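Side-chain contacts in agmatinase (Burkholderia thailandensis, PDB 4DZ4), which probably hydrolyses agmatine to putrescine and urea with the help of two manganese ions bound in each subunit: residues L83-Y86 / D91-D94; S113-I118 / L145-A150; A227-I232 / R276-V281; A286-V291 / C310-L315. All coordinates share one frame; numbering follows the deposited sequence.

Contact 1: residues L83-Y86 / D91-D94; sequences LNPY and DPFD. With EDO (1,2-ethanediol), chain T; EDO (1,2-ethanediol), chain C.
Asp91 OD2, one of the polar atoms lining the contact with Asn84, is gripped by two groups: the hydroxyl of Ser23 and a 1,2-ethanediol whose O2 donates to Asp91 OD2 at 2.9 Å. The other hydroxyl of that diol, O1, donates to Asn84 OD1 at 2.8 Å. This molecule, probably left from the crystallisation liquor, thus bridges a carboxylate and an amide that do not bond each other directly. Asn84 OD1 lies 3.6 Å from Asp91 CB, an ordinary contact of oxygen with carbon. A second diol accepts from the backbone of the same residue, with Asn84 N 3.0 Å from its O2.

Asp91 holds its CG opposite the backbone N (chi1 177°), which brings OD1 back over the following residues; Phe93 N donates to Asp91 OD1 at 2.8 Å, from above the carboxylate plane, closing an Asx turn. The two oxygens of the carboxylate are thereby given different tasks, one shaping its own loop and the other held by Ser23 and the bridging diol.

Beside this polar bridge the prolines meet through their CD corners, Pro85 CD lying 3.6 Å from Pro92 CD. Pro92 also sets its CG over the centre of the Phe93 ring.

Both segments belong to the loop between helix 69-76 and strand 98-103. Tyr86 OH bonds Asp216 OD2 of a neighbouring subunit, on which Asn84 also packs against Trp205, while helix 300-323 backs the prolines, with Cys310 and Cys314 packed against Pro85 and Arg317 against Pro92.

Contact 2: residues S113-I118 / L145-A150; sequences SIKPAI and LLIAHA. With EDO (1,2-ethanediol), chain X.
Ile118 and Leu145 mark the closest approach of two helical segments, 6.7 Å apart between their CA atoms. Helices 114-126 and 142-153, which flank strand 131-136 in the chain, are steeply inclined to each other and approach where the end of 113-118 meets the start of 145-150.

There Ile118 turns its CG2 branch, opposite its backbone N, onto Leu145, and CG2 of Ile118 touches CD2 of Leu145 at 3.8 Å. Lys115 makes the second contact by length: its fully extended chain (chi1 176°) crosses that of Ile147 at about a right angle, and Lys115 CE lies 3.5 Å from Ile147 CD1, tighter than usual for two carbons. Lys115 N donates to O2 of a bound 1,2-ethanediol at 2.9 Å. Within the second helix His149 ND1 donates to Leu145 O at 2.8 Å, and that carbonyl also accepts from His149 N. Leu145 packs on Met132 and Thr134 of strand 131-136, and Ala122 touches Leu145 and Ala148.

Across these residues the helices meet through apolar van der Waals contact, with burial of hydrophobic surface. The methylene chain of Lys115 packs on Ile147 where both residues are partly exposed, while Ile118 and Leu145 are buried.

Contact 3: residues A227-I232 / R276-V281; sequences ATLERI and RGLGGV
Leu229 and Leu278 join a helix to a connecting loop in the alpha/beta arginase fold. Helix 225-236 covers one face of the parallel sheet, and residues 276-281 lead from helix 268-276 into strand 282-289, with a type I beta turn from Leu278 to Val281 that is closed by Val281 N bonding Leu278 O.

Leu229 does most of the touching. Its CG stands opposite the backbone N (chi1 163°), and with chi2 at 59° the isobutyl fork spreads over the loop so that its two methyls take different partners. CD1 sits 3.3 Å from Gly277 O, a carbon-oxygen van der Waals contact, and the same Leu229 CD1 presses on Leu278 CD2 at 3.4 Å, closer than two carbons usually come. CD2 instead lies against the backbone, with Leu229 CD2 3.6 Å from Gly277 CA; the glycine has no side chain to occupy that side, and the methyl fills it.

Leu278 adopts the other common leucine shape, CG beside its backbone N (chi1 -74°). Its CB does not aim at the helix, yet the end of the side chain comes close to it. The two leucines slide past one another in opposite directions. Ile274 and the strand residues Val198 and Val200 also pack on Ile232, and Leu243 touches Leu278 from the sheet.

One helical turn beyond Leu229, Ile232 crosses Leu278 at about a right angle. Its CG2 branch, opposite the backbone N, makes the touch: Ile232 CG2 rests 3.8 Å from Leu278 CD2.

Contact 4: residues A286-V291 / C310-L315; sequences ADVVEV and CDLLCL
Leu312 reaches from its helix to Ala286 and Val288 on a strand of the sheet, and its atoms approach step by step. CB points toward the strand but is still 4.9 Å from Ala286 CB. Leu312 CG, placed beside the backbone N by a chi1 of -67°, comes to 4.5 Å from Ala286 CB. There the chain forks. Leu312 CD2 stops 4.3 Å from the Ala286 methyl, and CD1 goes deepest, touching Ala286 CB at 3.8 Å and, more loosely, Val288 CG2 at 4.2 Å. A single methyl therefore spans two strand residues that project from the same face.

Val288 answers with one branch: CG1 lies opposite its backbone N (chi1 -178°), leaving CG2 on the side of the leucine. Between the two strand residues, Asp287 turns away from the helix to the other face, where the buried carboxylate has three hydroxyl partners, on Tyr242, Thr244 and Thr142, which would probably stabilise a negative charge.

The contact is wholly buried and apolar, near the centre of the chain. Val288 binds no metal but lies close to the dinuclear site, its side chain about 8 Å from that of the manganese ligand Asp246.

Helix 300-323 packs on this face of the sheet, its Ala305 and Val308 also against Val288 and its Trp316 against Ala286, while strand 282-289 runs between strands 131-136 and 240-246, whose Leu133 and Leu243 also touch Leu312.

The four contacts follow one another along the chain, and all belong to a single alpha/beta domain. Contact 4 lies near its centre, on strand 282-289 and helix 300-323. Contact 3 stands 15 Å from it, centre to centre; its loop runs directly into that strand, and Arg276 NE forms a salt bridge with Asp311 OD2 of contact 4. Contact 1, its centre also 15 Å from that of contact 4, packs Pro85 and Phe93 on the same helix and reaches a neighbouring subunit. Contact 2 touches contact 4 through Leu145 and Asp287, but its centre is 31 Å from that of contact 1. Together they run from the subunit interface to the framework around the manganese pair.

Contact 1: residues L83-Y86 / D91-D94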
# COMPACT_ATOMS: atom_id res chain seq x y z
N LEU B 83 -8.61 -27.40 3.73
CA LEU B 83 -7.85 -28.61 4.05
C LEU B 83 -8.01 -28.94 5.53
O LEU B 83 -8.35 -28.06 6.31
CB LEU B 83 -6.36 -28.40 3.75
CG LEU B 83 -6.00 -28.16 2.28
CD1 LEU B 83 -4.53 -27.74 2.23
CD2 LEU B 83 -6.30 -29.37 1.40
N ASN B 84 -7.79 -30.21 5.91
CA ASN B 84 -7.72 -30.53 7.33
C ASN B 84 -6.59 -29.69 7.91
O ASN B 84 -5.51 -29.61 7.30
CB ASN B 84 -7.39 -32.01 7.56
CG ASN B 84 -8.49 -32.95 7.10
OD1 ASN B 84 -9.55 -32.52 6.64
ND2 ASN B 84 -8.23 -34.24 7.22
N PRO B 85 -6.82 -29.06 9.08
CA PRO B 85 -5.75 -28.31 9.74
C PRO B 85 -4.50 -29.16 9.99
O PRO B 85 -4.62 -30.37 10.25
CB PRO B 85 -6.40 -27.86 11.06
CG PRO B 85 -7.84 -27.64 10.64
CD PRO B 85 -8.10 -28.88 9.80
N TYR B 86 -3.33 -28.53 9.86
CA TYR B 86 -2.06 -29.18 10.04
C TYR B 86 -1.48 -28.83 11.42
O TYR B 86 -1.59 -27.68 11.83
CB TYR B 86 -1.09 -28.73 8.94
CG TYR B 86 0.14 -29.59 8.88
CD1 TYR B 86 0.12 -30.80 8.19
CD2 TYR B 86 1.31 -29.22 9.55
CE1 TYR B 86 1.23 -31.62 8.14
CE2 TYR B 86 2.43 -30.02 9.51
CZ TYR B 86 2.38 -31.22 8.80
OH TYR B 86 3.45 -32.04 8.74
N ASP B 91 -10.67 -33.30 9.93
CA ASP B 91 -11.57 -32.17 9.71
C ASP B 91 -12.30 -31.98 11.04
O ASP B 91 -13.09 -32.84 11.43
CB ASP B 91 -12.57 -32.45 8.59
CG ASP B 91 -13.57 -31.31 8.40
OD1 ASP B 91 -13.67 -30.43 9.28
OD2 ASP B 91 -14.21 -31.27 7.34
N PRO B 92 -12.03 -30.87 11.75
CA PRO B 92 -12.62 -30.81 13.07
C PRO B 92 -14.14 -30.73 13.04
O PRO B 92 -14.77 -31.07 14.04
CB PRO B 92 -12.01 -29.53 13.68
CG PRO B 92 -11.63 -28.69 12.50
CD PRO B 92 -11.24 -29.66 11.42
N PHE B 93 -14.72 -30.32 11.91
CA PHE B 93 -16.15 -30.01 11.89
C PHE B 93 -16.98 -31.26 11.68
O PHE B 93 -18.20 -31.21 11.76
CB PHE B 93 -16.46 -28.90 10.88
CG PHE B 93 -15.58 -27.71 11.06
CD1 PHE B 93 -15.52 -27.07 12.30
CD2 PHE B 93 -14.77 -27.26 10.03
CE1 PHE B 93 -14.68 -25.98 12.50
CE2 PHE B 93 -13.94 -26.15 10.22
CZ PHE B 93 -13.88 -25.53 11.45
N ASP B 94 -16.31 -32.39 11.47
CA ASP B 94 -17.01 -33.67 11.40
C ASP B 94 -17.58 -34.07 12.75
O ASP B 94 -18.59 -34.78 12.80
CB ASP B 94 -16.13 -34.76 10.80
CG ASP B 94 -16.02 -34.64 9.30
OD1 ASP B 94 -16.93 -34.04 8.68
OD2 ASP B 94 -15.02 -35.13 8.74
C1 EDO T . -11.01 -30.11 4.94
O1 EDO T . -11.05 -30.15 6.38
C2 EDO T . -12.36 -29.71 4.37
O2 EDO T . -13.22 -30.84 4.61
C1 EDO C . -7.52 -34.27 3.15
O1 EDO C . -6.35 -34.69 2.41
C2 EDO C . -7.63 -32.74 3.26
O2 EDO C . -6.54 -32.20 4.03

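Contact 2: residues S113-I118 / L145-A150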
# COMPACT_ATOMS: atom_id res chain seq x y z
N SER B 113 -22.49 2.08 27.52
CA SER B 113 -23.33 0.89 27.25
C SER B 113 -22.54 -0.30 26.68
O SER B 113 -23.09 -1.40 26.55
CB SER B 113 -24.49 1.24 26.30
OG SER B 113 -24.00 1.38 24.96
N ILE B 114 -21.28 -0.09 26.31
CA ILE B 114 -20.51 -1.11 25.58
C ILE B 114 -20.14 -2.30 26.47
O ILE B 114 -20.36 -3.46 26.10
CB ILE B 114 -19.29 -0.50 24.87
CG1 ILE B 114 -19.80 0.48 23.78
CG2 ILE B 114 -18.39 -1.58 24.25
CD1 ILE B 114 -18.67 1.32 23.19
N LYS B 115 -19.62 -1.99 27.65
CA LYS B 115 -19.25 -3.05 28.61
C LYS B 115 -20.46 -3.97 28.89
O LYS B 115 -20.36 -5.19 28.67
CB LYS B 115 -18.70 -2.43 29.90
CG LYS B 115 -18.41 -3.48 30.95
CD LYS B 115 -17.95 -2.84 32.25
CE LYS B 115 -17.77 -3.90 33.34
NZ LYS B 115 -17.57 -3.22 34.66
N PRO B 116 -21.61 -3.40 29.32
CA PRO B 116 -22.76 -4.30 29.55
C PRO B 116 -23.24 -5.04 28.29
O PRO B 116 -23.72 -6.17 28.41
CB PRO B 116 -23.86 -3.36 30.12
CG PRO B 116 -23.41 -1.97 29.78
CD PRO B 116 -21.89 -2.02 29.77
N ALA B 117 -23.12 -4.41 27.10
CA ALA B 117 -23.50 -5.07 25.83
C ALA B 117 -22.65 -6.34 25.64
O ALA B 117 -23.19 -7.39 25.30
CB ALA B 117 -23.36 -4.13 24.61
N ILE B 118 -21.36 -6.23 25.89
CA ILE B 118 -20.45 -7.36 25.74
C ILE B 118 -20.73 -8.45 26.81
O ILE B 118 -20.79 -9.65 26.47
CB ILE B 118 -18.97 -6.93 25.73
CG1 ILE B 118 -18.71 -5.94 24.57
CG2 ILE B 118 -18.06 -8.19 25.64
CD1 ILE B 118 -17.37 -5.23 24.67
N LEU B 145 -15.75 -10.01 28.76
CA LEU B 145 -15.83 -11.44 28.46
C LEU B 145 -15.48 -12.25 29.69
O LEU B 145 -16.17 -13.24 30.00
CB LEU B 145 -14.92 -11.81 27.27
CG LEU B 145 -15.36 -11.27 25.89
CD1 LEU B 145 -14.34 -11.66 24.83
CD2 LEU B 145 -16.76 -11.77 25.48
N LEU B 146 -14.44 -11.84 30.42
CA LEU B 146 -14.06 -12.52 31.65
C LEU B 146 -15.15 -12.42 32.73
O LEU B 146 -15.39 -13.35 33.48
CB LEU B 146 -12.74 -11.98 32.19
CG LEU B 146 -11.49 -12.42 31.42
CD1 LEU B 146 -10.32 -11.58 31.91
CD2 LEU B 146 -11.20 -13.93 31.56
N ILE B 147 -15.80 -11.26 32.82
CA ILE B 147 -16.91 -11.09 33.77
C ILE B 147 -17.96 -12.17 33.53
O ILE B 147 -18.38 -12.87 34.46
CB ILE B 147 -17.54 -9.68 33.67
CG1 ILE B 147 -16.55 -8.64 34.22
CG2 ILE B 147 -18.89 -9.60 34.41
CD1 ILE B 147 -16.92 -7.21 33.91
N ALA B 148 -18.37 -12.33 32.27
CA ALA B 148 -19.42 -13.27 31.92
C ALA B 148 -18.93 -14.71 32.13
O ALA B 148 -19.68 -15.56 32.63
CB ALA B 148 -19.85 -13.04 30.48
N HIS B 149 -17.67 -14.97 31.80
CA HIS B 149 -17.09 -16.30 32.03
C HIS B 149 -16.99 -16.70 33.49
O HIS B 149 -17.26 -17.84 33.84
CB HIS B 149 -15.75 -16.45 31.32
CG HIS B 149 -15.89 -16.78 29.84
ND1 HIS B 149 -16.21 -15.84 28.92
CD2 HIS B 149 -15.78 -17.99 29.15
CE1 HIS B 149 -16.29 -16.43 27.70
NE2 HIS B 149 -16.03 -17.74 27.85
N ALA B 150 -16.62 -15.76 34.35
CA ALA B 150 -16.59 -16.02 35.80
C ALA B 150 -17.98 -16.32 36.35
O ALA B 150 -18.09 -17.08 37.30
CB ALA B 150 -15.95 -14.86 36.55
C1 EDO X . -16.77 0.85 30.11
O1 EDO X . -17.30 1.91 30.90
C2 EDO X . -17.24 0.83 28.65
O2 EDO X . -18.64 0.59 28.50

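Contact 3: residues A227-I232 / R276-V281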
# COMPACT_ATOMS: atom_id res chain seq x y z
N ALA B 227 9.58 -25.41 26.04
CA ALA B 227 9.81 -24.95 27.41
C ALA B 227 8.72 -23.97 27.87
O ALA B 227 8.25 -24.02 29.02
CB ALA B 227 11.20 -24.33 27.53
N THR B 228 8.28 -23.12 26.95
CA THR B 228 7.26 -22.12 27.25
C THR B 228 5.94 -22.82 27.50
O THR B 228 5.25 -22.56 28.49
CB THR B 228 7.11 -21.15 26.06
OG1 THR B 228 8.36 -20.47 25.84
CG2 THR B 228 6.01 -20.15 26.32
N LEU B 229 5.61 -23.73 26.60
CA LEU B 229 4.40 -24.51 26.70
C LEU B 229 4.37 -25.28 28.02
O LEU B 229 3.33 -25.33 28.69
CB LEU B 229 4.38 -25.45 25.50
CG LEU B 229 3.50 -26.67 25.43
CD1 LEU B 229 2.06 -26.18 25.59
CD2 LEU B 229 3.76 -27.24 24.05
N GLU B 230 5.50 -25.86 28.41
CA GLU B 230 5.55 -26.64 29.64
C GLU B 230 5.42 -25.77 30.89
O GLU B 230 4.77 -26.16 31.88
CB GLU B 230 6.79 -27.56 29.66
CG GLU B 230 6.69 -28.64 28.59
CD GLU B 230 7.93 -29.52 28.47
OE1 GLU B 230 8.91 -29.27 29.20
OE2 GLU B 230 7.92 -30.47 27.66
N ARG B 231 5.98 -24.56 30.84
CA ARG B 231 5.84 -23.61 31.94
C ARG B 231 4.37 -23.15 32.09
O ARG B 231 3.87 -23.07 33.21
CB ARG B 231 6.80 -22.41 31.77
CG ARG B 231 6.73 -21.39 32.92
CD ARG B 231 7.16 -21.95 34.28
NE ARG B 231 8.57 -22.33 34.27
CZ ARG B 231 9.58 -21.48 34.46
NH1 ARG B 231 9.33 -20.19 34.70
NH2 ARG B 231 10.83 -21.92 34.42
N ILE B 232 3.69 -22.87 30.97
CA ILE B 232 2.25 -22.56 30.98
C ILE B 232 1.43 -23.67 31.66
O ILE B 232 0.64 -23.40 32.56
CB ILE B 232 1.69 -22.26 29.55
CG1 ILE B 232 2.33 -20.98 28.97
CG2 ILE B 232 0.16 -22.21 29.56
CD1 ILE B 232 2.15 -20.79 27.48
N ARG B 276 -0.64 -25.01 19.85
CA ARG B 276 -0.95 -26.37 19.45
C ARG B 276 -0.67 -27.40 20.54
O ARG B 276 -1.24 -28.50 20.51
CB ARG B 276 -0.22 -26.74 18.18
CG ARG B 276 -0.79 -26.05 16.94
CD ARG B 276 0.13 -26.30 15.76
NE ARG B 276 -0.23 -25.44 14.61
CZ ARG B 276 0.57 -25.30 13.55
NH1 ARG B 276 1.73 -25.95 13.51
NH2 ARG B 276 0.21 -24.52 12.53
N GLY B 277 0.20 -27.06 21.48
CA GLY B 277 0.60 -28.02 22.52
C GLY B 277 -0.24 -27.94 23.80
O GLY B 277 0.06 -28.63 24.78
N LEU B 278 -1.26 -27.07 23.80
CA LEU B 278 -2.01 -26.76 25.02
C LEU B 278 -3.20 -27.69 25.29
O LEU B 278 -4.10 -27.33 26.04
CB LEU B 278 -2.47 -25.30 25.01
CG LEU B 278 -1.33 -24.33 25.28
CD1 LEU B 278 -1.86 -22.92 25.13
CD2 LEU B 278 -0.68 -24.52 26.63
N GLY B 279 -3.19 -28.87 24.70
CA GLY B 279 -4.26 -29.86 24.87
C GLY B 279 -4.57 -30.33 26.28
O GLY B 279 -5.68 -30.81 26.54
N GLY B 280 -3.62 -30.19 27.20
CA GLY B 280 -3.86 -30.60 28.59
C GLY B 280 -4.55 -29.53 29.41
O GLY B 280 -4.98 -29.78 30.53
N VAL B 281 -4.69 -28.33 28.86
CA VAL B 281 -5.26 -27.20 29.62
C VAL B 281 -6.79 -27.28 29.60
O VAL B 281 -7.37 -27.61 28.58
CB VAL B 281 -4.79 -25.87 29.00
CG1 VAL B 281 -5.58 -24.67 29.54
CG2 VAL B 281 -3.29 -25.70 29.22

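Contact 4: residues A286-V291 / C310-L315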
# COMPACT_ATOMS: atom_id res chain seq x y z
N ALA B 286 -11.83 -18.46 24.79
CA ALA B 286 -10.63 -17.82 24.22
C ALA B 286 -11.00 -16.63 23.35
O ALA B 286 -12.14 -16.53 22.90
CB ALA B 286 -9.81 -18.81 23.40
N ASP B 287 -10.02 -15.77 23.09
CA ASP B 287 -10.22 -14.70 22.12
C ASP B 287 -8.91 -14.38 21.41
O ASP B 287 -7.84 -14.77 21.87
CB ASP B 287 -10.92 -13.48 22.78
CG ASP B 287 -10.09 -12.83 23.87
OD1 ASP B 287 -8.86 -12.64 23.69
OD2 ASP B 287 -10.66 -12.46 24.92
N VAL B 288 -9.05 -13.75 20.25
CA VAL B 288 -7.91 -13.35 19.45
C VAL B 288 -8.20 -11.90 19.06
O VAL B 288 -9.19 -11.63 18.38
CB VAL B 288 -7.78 -14.23 18.19
CG1 VAL B 288 -6.54 -13.81 17.39
CG2 VAL B 288 -7.73 -15.71 18.59
N VAL B 289 -7.35 -10.98 19.53
CA VAL B 289 -7.69 -9.55 19.50
C VAL B 289 -6.61 -8.71 18.82
O VAL B 289 -5.49 -9.19 18.57
CB VAL B 289 -7.89 -8.99 20.92
CG1 VAL B 289 -9.09 -9.71 21.58
CG2 VAL B 289 -6.62 -9.14 21.78
N GLU B 290 -7.01 -7.47 18.51
CA GLU B 290 -6.14 -6.34 18.10
C GLU B 290 -5.71 -6.43 16.63
O GLU B 290 -4.81 -5.69 16.22
CB GLU B 290 -4.94 -6.16 19.05
CG GLU B 290 -5.31 -5.74 20.49
CD GLU B 290 -5.65 -4.24 20.66
OE1 GLU B 290 -5.60 -3.44 19.71
OE2 GLU B 290 -5.99 -3.85 21.78
N VAL B 291 -6.34 -7.29 15.84
CA VAL B 291 -6.07 -7.22 14.38
C VAL B 291 -6.68 -5.90 13.83
O VAL B 291 -7.87 -5.62 14.06
CB VAL B 291 -6.64 -8.44 13.65
CG1 VAL B 291 -6.50 -8.25 12.13
CG2 VAL B 291 -5.92 -9.75 14.11
N CYS B 310 -7.93 -21.22 14.55
CA CYS B 310 -8.15 -22.56 14.02
C CYS B 310 -7.56 -23.60 14.99
O CYS B 310 -8.22 -24.59 15.34
CB CYS B 310 -7.52 -22.69 12.62
SG CYS B 310 -7.52 -24.39 11.96
N ASP B 311 -6.36 -23.33 15.47
CA ASP B 311 -5.76 -24.24 16.44
C ASP B 311 -6.52 -24.34 17.75
O ASP B 311 -6.59 -25.43 18.33
CB ASP B 311 -4.28 -23.90 16.63
CG ASP B 311 -3.44 -24.32 15.41
OD1 ASP B 311 -3.78 -25.34 14.77
OD2 ASP B 311 -2.42 -23.65 15.10
N LEU B 312 -7.11 -23.23 18.21
CA LEU B 312 -8.00 -23.26 19.37
C LEU B 312 -9.21 -24.19 19.13
O LEU B 312 -9.55 -25.01 20.00
CB LEU B 312 -8.46 -21.84 19.78
CG LEU B 312 -7.29 -20.97 20.32
CD1 LEU B 312 -7.68 -19.51 20.33
CD2 LEU B 312 -6.89 -21.44 21.72
N LEU B 313 -9.84 -24.08 17.96
CA LEU B 313 -10.92 -25.03 17.61
C LEU B 313 -10.43 -26.49 17.67
O LEU B 313 -11.14 -27.35 18.14
CB LEU B 313 -11.52 -24.77 16.22
CG LEU B 313 -12.20 -23.39 16.15
CD1 LEU B 313 -12.73 -23.13 14.74
CD2 LEU B 313 -13.34 -23.33 17.14
N CYS B 314 -9.24 -26.74 17.16
CA CYS B 314 -8.74 -28.10 17.11
C CYS B 314 -8.48 -28.64 18.50
O CYS B 314 -8.73 -29.82 18.75
CB CYS B 314 -7.49 -28.16 16.21
SG CYS B 314 -7.85 -27.95 14.46
N LEU B 315 -8.01 -27.77 19.41
CA LEU B 315 -7.83 -28.16 20.82
C LEU B 315 -9.16 -28.60 21.40
O LEU B 315 -9.23 -29.65 22.06
CB LEU B 315 -7.23 -27.04 21.65
CG LEU B 315 -5.75 -26.71 21.37
CD1 LEU B 315 -5.37 -25.43 22.08
CD2 LEU B 315 -4.87 -27.86 21.83